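NADH:ubiquinone oxidoreductase, Na translocating, C subunit (Parabacteroides distasonis, PDB 3LWX) is a subunit of what is probably a sodium-translocating membrane complex and carries a domain of the FMN-binding family. Local coordinates at residues A[20-24]-A[25-29]; A[120-123]-A[124-127]; A[13-16]-A[17-20]. All coordinates share one frame; numbering follows the deposited sequence. Where two conformers were deposited one is given.

Contact 1: A[20-24]-A[25-29]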
ATOM      1  N   ILE A  20      -2.476   7.199  -1.653  1.00  6.07           N
ATOM      2  CA  ILE A  20      -1.883   7.179  -0.327  1.00  6.34           C
ATOM      3  C   ILE A  20      -2.940   7.573   0.714  1.00  6.41           C
ATOM      4  O   ILE A  20      -3.072   6.912   1.754  1.00  6.77           O
ATOM      5  CB  ILE A  20      -0.642   8.092  -0.301  1.00  6.50           C
ATOM      6  CG1 ILE A  20       0.470   7.457  -1.143  1.00  7.44           C
ATOM      7  CG2 ILE A  20      -0.173   8.319   1.135  1.00  8.27           C
ATOM      8  CD1 ILE A  20       1.672   8.353  -1.383  1.00  8.80           C
ATOM      9  N   LEU A  21      -3.676   8.645   0.441  1.00  6.69           N
ATOM     10  CA  LEU A  21      -4.728   9.055   1.364  1.00  6.74           C
ATOM     11  C   LEU A  21      -5.804   7.971   1.544  1.00  6.81           C
ATOM     12  O   LEU A  21      -6.264   7.735   2.671  1.00  6.93           O
ATOM     13  CB  LEU A  21      -5.341  10.383   0.916  1.00  7.79           C
ATOM     14  CG  LEU A  21      -4.440  11.597   1.127  1.00  8.14           C
ATOM     15  CD1 LEU A  21      -4.989  12.789   0.350  1.00 10.36           C
ATOM     16  CD2 LEU A  21      -4.273  11.914   2.604  1.00 10.41           C
ATOM     17  N   ARG A  22      -6.199   7.304   0.464  1.00  6.60           N
ATOM     18  CA  ARG A  22      -7.205   6.242   0.605  1.00  6.93           C
ATOM     19  C   ARG A  22      -6.710   5.135   1.524  1.00  6.60           C
ATOM     20  O   ARG A  22      -7.514   4.521   2.223  1.00  6.79           O
ATOM     21  CB  ARG A  22      -7.642   5.665  -0.744  1.00  7.04           C
ATOM     22  CG  ARG A  22      -8.492   6.625  -1.566  1.00  8.30           C
ATOM     23  CD  ARG A  22      -9.170   5.927  -2.725  1.00  9.15           C
ATOM     24  NE  ARG A  22      -8.251   5.405  -3.734  1.00  8.10           N
ATOM     25  CZ  ARG A  22      -7.860   6.035  -4.834  1.00  8.41           C
ATOM     26  NH1 ARG A  22      -8.237   7.276  -5.111  1.00  9.91           N
ATOM     27  NH2 ARG A  22      -7.038   5.401  -5.667  1.00  9.88           N
ATOM     28  N   SER A  23      -5.401   4.878   1.538  1.00  6.35           N
ATOM     29  CA  SER A  23      -4.851   3.846   2.429  1.00  6.26           C
ATOM     30  C   SER A  23      -4.921   4.220   3.902  1.00  6.38           C
ATOM     31  O   SER A  23      -4.768   3.336   4.746  1.00  6.81           O
ATOM     32  CB  SER A  23      -3.413   3.489   2.056  1.00  6.87           C
ATOM     33  OG  SER A  23      -2.453   4.394   2.560  1.00  7.42           O
ATOM     34  N   ILE A  24      -5.154   5.514   4.204  1.00  6.93           N
ATOM     35  CA  ILE A  24      -5.418   5.973   5.570  1.00  7.69           C
ATOM     36  C   ILE A  24      -6.859   6.484   5.694  1.00  7.59           C
ATOM     37  O   ILE A  24      -7.168   7.318   6.547  1.00  8.44           O
ATOM     38  CB  ILE A  24      -4.368   6.980   6.109  1.00  8.06           C
ATOM     39  CG1 ILE A  24      -4.239   8.225   5.211  1.00  7.93           C
ATOM     40  CG2 ILE A  24      -3.041   6.243   6.295  1.00  8.38           C
ATOM     41  CD1 ILE A  24      -3.468   9.376   5.873  1.00 10.23           C
ATOM     42  N   ASN A  25      -7.747   5.969   4.842  1.00  7.21           N
ATOM     43  CA  ASN A  25      -9.186   6.196   4.970  1.00  7.69           C
ATOM     44  C   ASN A  25      -9.610   7.638   4.763  1.00  7.87           C
ATOM     45  O   ASN A  25     -10.557   8.123   5.393  1.00  9.62           O
ATOM     46  CB  ASN A  25      -9.644   5.642   6.323  1.00  8.22           C
ATOM     47  CG  ASN A  25      -9.204   4.206   6.482  1.00  8.59           C
ATOM     48  OD1 ASN A  25      -9.420   3.411   5.587  1.00 10.16           O
ATOM     49  ND2 ASN A  25      -8.514   3.892   7.571  1.00  9.65           N
ATOM     50  N   VAL A  26      -8.955   8.298   3.815  1.00  8.04           N
ATOM     51  CA  VAL A  26      -9.260   9.683   3.445  1.00  8.38           C
ATOM     52  C   VAL A  26      -9.521   9.683   1.943  1.00  8.04           C
ATOM     53  O   VAL A  26      -8.648   9.304   1.156  1.00  8.60           O
ATOM     54  CB  VAL A  26      -8.123  10.626   3.850  1.00  9.33           C
ATOM     55  CG1 VAL A  26      -8.350  12.023   3.274  1.00 10.89           C
ATOM     56  CG2 VAL A  26      -7.975  10.629   5.371  1.00 11.16           C
ATOM     57  N   ASN A  27     -10.725  10.116   1.559  1.00  8.65           N
ATOM     58  CA  ASN A  27     -11.193  10.086   0.183  1.00  9.14           C
ATOM     59  C   ASN A  27     -11.513  11.486  -0.279  1.00 10.24           C
ATOM     60  O   ASN A  27     -12.548  12.033   0.091  1.00 12.30           O
ATOM     61  CB  ASN A  27     -12.413   9.177   0.077  1.00  9.57           C
ATOM     62  CG  ASN A  27     -12.031   7.731   0.204  1.00  9.79           C
ATOM     63  OD1 ASN A  27     -11.771   7.066  -0.796  1.00 11.54           O
ATOM     64  ND2 ASN A  27     -11.893   7.256   1.435  1.00 10.31           N
ATOM     65  N   VAL A  28     -10.613  12.074  -1.048  1.00 10.56           N
ATOM     66  CA  VAL A  28     -10.790  13.428  -1.558  1.00 10.63           C
ATOM     67  C   VAL A  28     -10.535  13.464  -3.054  1.00 10.21           C
ATOM     68  O   VAL A  28      -9.966  12.538  -3.632  1.00 11.11           O
ATOM     69  CB  VAL A  28      -9.879  14.437  -0.821  1.00 12.15           C
ATOM     70  CG1 VAL A  28     -10.212  14.456   0.667  1.00 13.58           C
ATOM     71  CG2 VAL A  28      -8.400  14.143  -1.065  1.00 13.01           C
ATOM     72  N   SER A  29     -10.962  14.553  -3.684  1.00 11.31           N
ATOM     73  CA  SER A  29     -10.784  14.726  -5.115  1.00 11.63           C
ATOM     74  C   SER A  29      -9.359  15.154  -5.423  1.00 10.83           C
ATOM     75  O   SER A  29      -8.598  15.545  -4.536  1.00 10.81           O
ATOM     76  CB  SER A  29     -11.745  15.765  -5.663  1.00 12.97           C
ATOM     77  OG  SER A  29     -11.402  17.051  -5.202  1.00 15.21           O
TER
HETATM   78  O   HOH W   1      -8.524   2.003   3.364  1.00  7.88           O
HETATM   79  O   HOH W   2     -10.367   4.816   2.036  1.00 10.38           O
HETATM   80  O   HOH W   3      -9.709   9.331  -3.625  1.00 14.17           O

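Contact 2: A[120-123]-A[124-127]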
ATOM      1  N   GLY A 120      -4.429  -2.948 -16.027  1.00  9.93           N
ATOM      2  CA  GLY A 120      -5.357  -3.475 -17.016  1.00 10.85           C
ATOM      3  C   GLY A 120      -6.159  -4.685 -16.620  1.00  8.90           C
ATOM      4  O   GLY A 120      -6.495  -5.508 -17.477  1.00  9.52           O
ATOM      5  N   GLU A 121      -6.487  -4.793 -15.332  1.00  8.20           N
ATOM      6  CA  GLU A 121      -7.337  -5.906 -14.898  1.00  7.41           C
ATOM      7  C   GLU A 121      -8.782  -5.691 -15.362  1.00  7.71           C
ATOM      8  O   GLU A 121      -9.196  -4.578 -15.679  1.00  8.49           O
ATOM      9  CB  GLU A 121      -7.234  -6.158 -13.395  1.00  7.19           C
ATOM     10  CG  GLU A 121      -5.799  -6.437 -12.910  1.00  7.28           C
ATOM     11  CD  GLU A 121      -5.166  -7.638 -13.576  1.00  7.34           C
ATOM     12  OE1 GLU A 121      -5.519  -8.783 -13.200  1.00  8.84           O
ATOM     13  OE2 GLU A 121      -4.282  -7.443 -14.447  1.00  9.14           O
ATOM     14  N   THR A 122      -9.540  -6.771 -15.385  1.00  7.38           N
ATOM     15  CA  THR A 122     -10.854  -6.771 -16.032  1.00  7.46           C
ATOM     16  C   THR A 122     -11.980  -6.265 -15.143  1.00  7.57           C
ATOM     17  O   THR A 122     -12.171  -6.772 -14.051  1.00  7.68           O
ATOM     18  CB  THR A 122     -11.175  -8.191 -16.525  1.00  7.46           C
ATOM     19  OG1 THR A 122     -10.138  -8.575 -17.416  1.00  8.06           O
ATOM     20  CG2 THR A 122     -12.525  -8.297 -17.205  1.00  9.08           C
ATOM     21  N   PRO A 123     -12.756  -5.283 -15.641  1.00  7.98           N
ATOM     22  CA  PRO A 123     -13.945  -4.812 -14.906  1.00  8.67           C
ATOM     23  C   PRO A 123     -14.841  -5.960 -14.473  1.00  8.47           C
ATOM     24  O   PRO A 123     -15.171  -6.850 -15.278  1.00  8.85           O
ATOM     25  CB  PRO A 123     -14.649  -3.909 -15.919  1.00 10.23           C
ATOM     26  CG  PRO A 123     -13.536  -3.358 -16.723  1.00 10.33           C
ATOM     27  CD  PRO A 123     -12.573  -4.517 -16.888  1.00  9.60           C
ATOM     28  N   GLY A 124     -15.211  -5.944 -13.198  1.00  8.04           N
ATOM     29  CA  GLY A 124     -16.075  -6.969 -12.642  1.00  8.82           C
ATOM     30  C   GLY A 124     -15.381  -8.225 -12.161  1.00  8.92           C
ATOM     31  O   GLY A 124     -16.014  -9.045 -11.495  1.00 10.62           O
ATOM     32  N   LEU A 125     -14.091  -8.362 -12.494  1.00  7.87           N
ATOM     33  CA  LEU A 125     -13.299  -9.527 -12.125  1.00  8.11           C
ATOM     34  C   LEU A 125     -12.054  -9.000 -11.415  1.00  7.47           C
ATOM     35  O   LEU A 125     -12.181  -8.416 -10.340  1.00  8.12           O
ATOM     36  CB  LEU A 125     -13.002 -10.410 -13.354  1.00  8.59           C
ATOM     37  CG  LEU A 125     -14.250 -10.924 -14.077  1.00 11.27           C
ATOM     38  CD1 LEU A 125     -13.842 -11.631 -15.351  1.00 14.13           C
ATOM     39  CD2 LEU A 125     -15.026 -11.861 -13.187  1.00 13.28           C
ATOM     40  N   GLY A 126     -10.867  -9.139 -11.994  1.00  7.42           N
ATOM     41  CA  GLY A 126      -9.667  -8.671 -11.304  1.00  7.45           C
ATOM     42  C   GLY A 126      -9.669  -7.203 -10.911  1.00  7.28           C
ATOM     43  O   GLY A 126      -9.050  -6.841  -9.917  1.00  7.81           O
ATOM     44  N   ALA A 127     -10.362  -6.356 -11.669  1.00  7.15           N
ATOM     45  CA  ALA A 127     -10.393  -4.927 -11.358  1.00  7.64           C
ATOM     46  C   ALA A 127     -11.105  -4.609 -10.042  1.00  7.48           C
ATOM     47  O   ALA A 127     -10.972  -3.501  -9.522  1.00  8.15           O
ATOM     48  CB  ALA A 127     -11.027  -4.136 -12.506  1.00  8.77           C
TER

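Contact 3: A[13-16]-A[17-20]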
ATOM      1  N   ASP A  13       0.756  13.224  -9.771  1.00  8.65           N
ATOM      2  CA  ASP A  13       1.111  13.353  -8.363  1.00  8.55           C
ATOM      3  C   ASP A  13      -0.142  13.413  -7.495  1.00  8.13           C
ATOM      4  O   ASP A  13      -0.193  12.798  -6.439  1.00  8.38           O
ATOM      5  CB  ASP A  13       1.961  14.592  -8.119  1.00  9.33           C
ATOM      6  CG  ASP A  13       3.384  14.475  -8.642  1.00 10.67           C
ATOM      7  OD1 ASP A  13       3.819  13.371  -9.046  1.00 13.05           O
ATOM      8  OD2 ASP A  13       4.055  15.532  -8.625  1.00 14.08           O
ATOM      9  N   ASN A  14      -1.162  14.132  -7.938  1.00  8.24           N
ATOM     10  CA  ASN A  14      -2.398  14.179  -7.164  1.00  8.29           C
ATOM     11  C   ASN A  14      -3.096  12.816  -7.107  1.00  7.86           C
ATOM     12  O   ASN A  14      -3.651  12.469  -6.078  1.00  8.38           O
ATOM     13  CB  ASN A  14      -3.305  15.312  -7.657  1.00  9.96           C
ATOM     14  CG  ASN A  14      -2.835  16.663  -7.136  1.00 10.46           C
ATOM     15  OD1 ASN A  14      -2.404  16.766  -5.975  1.00 12.88           O
ATOM     16  ND2 ASN A  14      -2.974  17.711  -7.952  1.00 12.84           N
ATOM     17  N   ASP A  15      -3.031  12.047  -8.192  1.00  8.24           N
ATOM     18  CA  ASP A  15      -3.558  10.690  -8.207  1.00  8.39           C
ATOM     19  C   ASP A  15      -2.811   9.844  -7.166  1.00  7.70           C
ATOM     20  O   ASP A  15      -3.437   9.147  -6.367  1.00  7.98           O
ATOM     21  CB  ASP A  15      -3.453  10.139  -9.630  1.00  9.35           C
ATOM     22  CG  ASP A  15      -4.050   8.755  -9.820  1.00 12.45           C
ATOM     23  OD1 ASP A  15      -4.650   8.174  -8.912  1.00 13.72           O
ATOM     24  OD2 ASP A  15      -3.946   8.248 -10.966  1.00 19.06           O
ATOM     25  N   LYS A  16      -1.479   9.918  -7.149  1.00  7.56           N
ATOM     26  CA  LYS A  16      -0.703   9.185  -6.153  1.00  7.71           C
ATOM     27  C   LYS A  16      -1.066   9.637  -4.733  1.00  7.23           C
ATOM     28  O   LYS A  16      -1.198   8.800  -3.830  1.00  7.31           O
ATOM     29  CB  LYS A  16       0.792   9.317  -6.448  1.00  8.50           C
ATOM     30  CG  LYS A  16       1.676   8.621  -5.439  1.00  8.44           C
ATOM     31  CD  LYS A  16       3.113   8.517  -5.904  1.00 11.50           C
ATOM     32  CE  LYS A  16       4.022   7.833  -4.898  1.00 11.87           C
ATOM     33  NZ  LYS A  16       5.348   7.475  -5.508  1.00 14.30           N
ATOM     34  N   ARG A  17      -1.180  10.955  -4.517  1.00  7.34           N
ATOM     35  CA  ARG A  17      -1.601  11.464  -3.210  0.67  6.93           C
ATOM     36  C   ARG A  17      -2.946  10.890  -2.805  1.00  7.07           C
ATOM     37  O   ARG A  17      -3.127  10.488  -1.657  1.00  7.26           O
ATOM     38  CB  ARG A  17      -1.706  12.988  -3.203  0.67  7.27           C
ATOM     39  CG  ARG A  17      -0.390  13.721  -3.351  0.67  8.04           C
ATOM     40  CD  ARG A  17      -0.574  15.223  -3.184  0.67  8.95           C
ATOM     41  NE  ARG A  17       0.697  15.936  -3.363  0.67 11.42           N
ATOM     42  CZ  ARG A  17       1.089  16.565  -4.477  0.67 11.20           C
ATOM     43  NH1 ARG A  17       0.305  16.652  -5.545  0.67 13.23           N
ATOM     44  NH2 ARG A  17       2.282  17.143  -4.518  0.67 15.72           N
ATOM     45  N   GLN A  18      -3.893  10.837  -3.752  1.00  7.18           N
ATOM     46  CA  GLN A  18      -5.212  10.254  -3.473  1.00  7.16           C
ATOM     47  C   GLN A  18      -5.108   8.787  -3.053  1.00  7.24           C
ATOM     48  O   GLN A  18      -5.822   8.357  -2.149  1.00  7.69           O
ATOM     49  CB  GLN A  18      -6.159  10.379  -4.669  1.00  7.34           C
ATOM     50  CG  GLN A  18      -6.653  11.758  -4.954  1.00  8.63           C
ATOM     51  CD  GLN A  18      -7.443  11.769  -6.246  1.00  9.44           C
ATOM     52  OE1 GLN A  18      -6.888  11.598  -7.319  1.00 13.66           O
ATOM     53  NE2 GLN A  18      -8.742  11.924  -6.142  1.00 11.42           N
ATOM     54  N   GLN A  19      -4.249   8.018  -3.729  1.00  6.79           N
ATOM     55  CA  GLN A  19      -4.057   6.603  -3.400  1.00  6.43           C
ATOM     56  C   GLN A  19      -3.514   6.437  -1.977  1.00  6.31           C
ATOM     57  O   GLN A  19      -3.988   5.611  -1.193  1.00  6.98           O
ATOM     58  CB  GLN A  19      -3.106   5.961  -4.394  1.00  6.97           C
ATOM     59  CG  GLN A  19      -3.656   5.860  -5.806  1.00  7.51           C
ATOM     60  CD  GLN A  19      -2.575   5.499  -6.799  1.00  8.49           C
ATOM     61  OE1 GLN A  19      -1.805   4.562  -6.594  1.00  8.08           O
ATOM     62  NE2 GLN A  19      -2.508   6.252  -7.890  1.00 10.16           N
ATOM     63  N   ILE A  20      -2.476   7.199  -1.653  1.00  6.07           N
ATOM     64  CA  ILE A  20      -1.883   7.179  -0.327  1.00  6.34           C
ATOM     65  C   ILE A  20      -2.940   7.573   0.714  1.00  6.41           C
ATOM     66  O   ILE A  20      -3.072   6.912   1.754  1.00  6.77           O
ATOM     67  CB  ILE A  20      -0.642   8.092  -0.301  1.00  6.50           C
ATOM     68  CG1 ILE A  20       0.470   7.457  -1.143  1.00  7.44           C
ATOM     69  CG2 ILE A  20      -0.173   8.319   1.135  1.00  8.27           C
ATOM     70  CD1 ILE A  20       1.672   8.353  -1.383  1.00  8.80           C
TER
HETATM   71  O   HOH W   4       2.880  17.687  -7.528  1.00 23.25           O
HETATM   72  O   HOH W   5      -7.148   8.591  -7.567  1.00 18.33           O

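Contact 1: A[20-24]-A[25-29]
V26 and N25 fold back on L21 and R22 in a Schellman motif, a local contact that ends helix 4-23 and starts the loop leading to helix 30-40. N25, with positive phi (66°), is the C-prime residue. Beyond it V26 N reaches back to L21 O at 3.0 Å, the wider of the two closures, while N25 N bonds to R22 O at 3.0 Å from well above the carbonyl plane. L21 O also takes the N-H of I24; I24 N and V26 N approach it from opposite faces of its plane.

The turn sets apolar groups together. L21 CB lies 4.1 Å from V26 CB, and farther along the loop L21 CD1 packs on V28 CG2. Both valines continue a layer that L21 makes against K36 and L40 of helix 30-40, whereas I24 turns to I86 and A77 of the sheet.

On the polar side R22 is held by a salt bridge from NE to D115, and the amide of N25 gives its ND2 to the carbonyl of Y112. N27 crosses the R22 chain at about a right angle, its OD1 3.4 Å from R22 CG. Water 2 ties R22 O to N27 ND2, and water 3, lying at the edge of the guanidinium and in its plane, accepts from R22 NH1 at 2.9 Å and donates to V28 O.

Contact 2: A[120-123]-A[124-127]
T122 O receives two backbone N-H groups from residues that follow it in the chain. L125 N lies 2.9 Å from T122 O and closes a type II beta turn from T122 to L125; A127 N, 3.0 Å from the same T122 O, adds a second bond with an angle of 161° at the hydrogen. The donors arrive from opposite faces of the carbonyl plane, so this oxygen is gripped from both sides. G124 occupies the third position of the turn with phi 85°, where a side chain would be jammed against P123 O.

Around these bonds lie a few side-chain contacts. A127 CB sits 3.3 Å from T122 O and faces the ring nitrogen of P123. E121 CB rests on the G126-A127 peptide, 3.6 Å from A127 N. T122 and L125 run side by side and point the same way, T122 CG2 being 4.0 Å from L125 CD1; with OG1 anti to the carbonyl carbon (chi1 -58°), the threonine methyl is left anti to the backbone N, alongside L125.

The E121 chain bends at chi2, and its carboxylate bonds T176 OG1 and the backbone N-H groups of L94 and W95, within the range of the FMN-binding domain. A glycerol, probably from the crystallisation liquor, lies about 4 Å from the T122 side chain. Backbone bonds hold the turn, while the E121 carboxylate ties it to two other parts of the chain.

Contact 3: A[13-16]-A[17-20]
D13 to K16 and R17 to I20 are successive turns of helix 4-23, joined by four backbone i to i+4 hydrogen bonds: R17 N to D13 O, Q18 N to N14 O, Q19 N to D15 O and I20 N to K16 O.

Two side-chain bonds run alongside. In the conformer given, R17 NH1 donates to N14 OD1 at 2.7 Å, bent to 137° at the hydrogen and entering from above the amide plane; the extended chain carries the guanidinium back along the helix. Q19 NE2 meets D15 OD1 at 3.1 Å from above the carboxylate; D15 CG, anti to the backbone N (chi1 -176°), puts that face toward NE2.

Two waters add bridges: water 4 links D13 OD2 with R17 NH2 in the same conformer, and water 5 donates to D15 OD1 and, weakly, to Q18 OE1. Q18 NE2 bonds V28 O beyond the helix. The apolar part is small, K16 CG lying 4.1 Å from I20 CD1.

D13 salt-bridges K9, and K16 reaches F59 through a hydrogen bond and a cation-pi contact. N14 and R17 face helix 30-40, while K16, Q19 and I20 lean on Y101 of strand 97-104.

Contacts 3 and 1 follow each other on helix 4-23, sharing I20: residues 13-20 lie in its second half and 20-29 span its end and the loop beyond. Their centres lie 8 Å apart, and Q18 NE2 probably bonds to V28 O, so the departing loop folds back beside the helix. Together they lodge the helix between helix 30-40 and the antiparallel sheet. Contact 2 comes much later, in the loop after strand 111-118, about 21 Å from each of the others, centre to centre, without touching either. That strand still relates them: D115 and Y112 meet residues of contact 1, Q19 of contact 3 touches D115 and S117, and the chain runs on into 120-127.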